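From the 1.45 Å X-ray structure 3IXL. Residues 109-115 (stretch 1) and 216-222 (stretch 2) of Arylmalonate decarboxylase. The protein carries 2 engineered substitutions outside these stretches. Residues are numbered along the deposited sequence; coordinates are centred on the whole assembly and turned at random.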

# COMPACT_ATOMS: atom_id res chain seq x y z
N LEU A 109 5.89 3.62 3.91
CA LEU A 109 6.96 4.28 4.68
C LEU A 109 7.90 5.01 3.73
O LEU A 109 8.27 6.16 3.97
CB LEU A 109 7.78 3.26 5.46
CG LEU A 109 7.17 2.52 6.64
CD1 LEU A 109 8.19 1.53 7.15
CD2 LEU A 109 6.77 3.51 7.73
N ASN A 110 8.29 4.34 2.65
CA ASN A 110 9.17 4.96 1.68
C ASN A 110 8.53 6.19 1.04
O ASN A 110 9.19 7.21 0.85
CB ASN A 110 9.59 3.96 0.60
CG ASN A 110 10.61 2.96 1.11
OD1 ASN A 110 11.25 3.15 2.15
ND2 ASN A 110 10.74 1.85 0.40
N GLY A 111 7.24 6.10 0.73
CA GLY A 111 6.54 7.22 0.11
C GLY A 111 6.42 8.41 1.04
O GLY A 111 6.64 9.54 0.64
N LEU A 112 6.06 8.14 2.29
CA LEU A 112 5.96 9.21 3.29
C LEU A 112 7.30 9.92 3.47
O LEU A 112 7.35 11.16 3.48
CB LEU A 112 5.44 8.67 4.63
CG LEU A 112 3.97 8.24 4.60
CD1 LEU A 112 3.64 7.36 5.80
CD2 LEU A 112 3.03 9.45 4.54
N ARG A 113 8.37 9.16 3.57
CA ARG A 113 9.71 9.75 3.70
C ARG A 113 10.11 10.55 2.46
O ARG A 113 10.65 11.65 2.57
CB ARG A 113 10.74 8.69 4.04
CG ARG A 113 10.58 8.21 5.49
CD ARG A 113 11.32 6.92 5.74
NE ARG A 113 11.01 6.38 7.06
CZ ARG A 113 11.19 5.10 7.40
NH1 ARG A 113 11.67 4.24 6.52
NH2 ARG A 113 10.88 4.69 8.63
N ALA A 114 9.82 10.01 1.28
CA ALA A 114 10.11 10.70 0.02
C ALA A 114 9.44 12.07 -0.05
O ALA A 114 9.95 13.00 -0.69
CB ALA A 114 9.65 9.84 -1.17
N LEU A 115 8.28 12.20 0.59
CA LEU A 115 7.50 13.43 0.56
C LEU A 115 7.71 14.30 1.80
O LEU A 115 7.02 15.31 1.97
CB LEU A 115 6.01 13.13 0.33
CG LEU A 115 5.72 12.59 -1.06
CD1 LEU A 115 4.40 11.85 -1.10
CD2 LEU A 115 5.74 13.73 -2.09
N PHE A 216 2.75 0.23 -6.05
CA PHE A 216 3.28 0.23 -7.41
C PHE A 216 4.55 1.04 -7.54
O PHE A 216 5.52 0.58 -8.12
CB PHE A 216 2.22 0.73 -8.40
CG PHE A 216 1.21 -0.32 -8.77
CD1 PHE A 216 0.03 -0.44 -8.05
CD2 PHE A 216 1.47 -1.22 -9.80
CE1 PHE A 216 -0.89 -1.43 -8.37
CE2 PHE A 216 0.56 -2.22 -10.13
CZ PHE A 216 -0.62 -2.33 -9.41
N TRP A 217 4.53 2.24 -6.99
CA TRP A 217 5.69 3.14 -7.04
C TRP A 217 6.91 2.44 -6.45
O TRP A 217 8.01 2.49 -7.00
CB TRP A 217 5.34 4.41 -6.26
CG TRP A 217 6.50 5.34 -6.06
CD1 TRP A 217 6.96 6.28 -6.93
CD2 TRP A 217 7.31 5.44 -4.88
NE1 TRP A 217 8.03 6.95 -6.38
CE2 TRP A 217 8.27 6.45 -5.12
CE3 TRP A 217 7.33 4.77 -3.66
CZ2 TRP A 217 9.24 6.80 -4.18
CZ3 TRP A 217 8.30 5.11 -2.72
CH2 TRP A 217 9.24 6.12 -2.99
N ASP A 218 6.71 1.79 -5.32
CA ASP A 218 7.79 1.16 -4.57
C ASP A 218 8.31 -0.09 -5.27
O ASP A 218 9.52 -0.35 -5.27
CB ASP A 218 7.26 0.82 -3.17
CG ASP A 218 8.24 0.05 -2.34
OD1 ASP A 218 7.97 -1.15 -2.06
OD2 ASP A 218 9.25 0.66 -1.91
N ALA A 219 7.41 -0.87 -5.88
CA ALA A 219 7.83 -2.05 -6.65
C ALA A 219 8.63 -1.64 -7.88
O ALA A 219 9.65 -2.25 -8.20
CB ALA A 219 6.61 -2.86 -7.06
N VAL A 220 8.19 -0.57 -8.54
CA VAL A 220 8.90 -0.06 -9.71
C VAL A 220 10.25 0.51 -9.31
O VAL A 220 11.25 0.33 -10.02
CB VAL A 220 8.04 0.97 -10.48
CG1 VAL A 220 8.83 1.66 -11.56
CG2 VAL A 220 6.82 0.28 -11.07
N ARG A 221 10.29 1.16 -8.15
CA ARG A 221 11.55 1.61 -7.54
C ARG A 221 12.53 0.45 -7.40
O ARG A 221 13.69 0.54 -7.82
CB ARG A 221 11.27 2.23 -6.16
CG ARG A 221 12.53 2.58 -5.36
CD ARG A 221 12.23 2.85 -3.90
NE ARG A 221 11.72 1.66 -3.20
CZ ARG A 221 12.47 0.65 -2.74
NH1 ARG A 221 11.90 -0.36 -2.10
NH2 ARG A 221 13.80 0.65 -2.92
N LEU A 222 12.05 -0.65 -6.82
CA LEU A 222 12.88 -1.83 -6.56
C LEU A 222 13.36 -2.50 -7.83
O LEU A 222 14.42 -3.14 -7.83
CB LEU A 222 12.10 -2.85 -5.73
CG LEU A 222 12.51 -3.10 -4.29
CD1 LEU A 222 11.98 -4.46 -3.89
CD2 LEU A 222 14.03 -3.04 -4.10

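A single carboxylate oxygen, OD2 of Asp 218, gathers three N-H donors from both helices. Asn 110 ND2 reaches it across the contact at 3.0 Å, with an N-H...O angle of 155°, while from its own helix Arg 221 supplies NE, 3.0 Å from Asp 218 OD2, and NH1, 2.8 Å from the same oxygen. The arginine pairing is a salt bridge between residues three apart, close to one helical turn, in which the arginine's positive charge offsets the carboxylate's negative one; the amide of Asn 110 adds a neutral donor to the same oxygen. The other carboxylate oxygen, OD1, is hydrogen-bonded elsewhere in the structure. Asn 110 and Arg 221 converge on one acceptor, and Asn 110 ND2 lies over one face of the guanidinium, 3.5 Å from Arg 221 NH1, a contact between two donors rather than a bond.

The helices cross almost at right angles (91°), with axes 10.2 Å apart at closest approach; the two stretches together bury 179 Å². The nearest CA atoms across the contact are Asn 110 CA and Asp 218 CA, 7.4 Å apart. Beside the polar cluster, Trp 217, with chi1 in t, brings its six-membered ring up to the first helix. Asn 110 CB meets the ring edge at 3.7 Å from Trp 217 CZ3, so one asparagine serves both halves of the contact: its methylene packs against the indole and its amide bonds to the carboxylate. Gly 111 has no side chain, and its backbone N lies 3.7 Å from Trp 217 CZ3. One turn beyond Asn 110, Ala 114 CB makes a looser apolar contact, 4.2 Å from Trp 217 CH2. Ala 114 N donates to Asn 110 O at 2.9 Å, the regular i+4 helical bond between two residues whose CA-to-CB bonds both point toward the second helix.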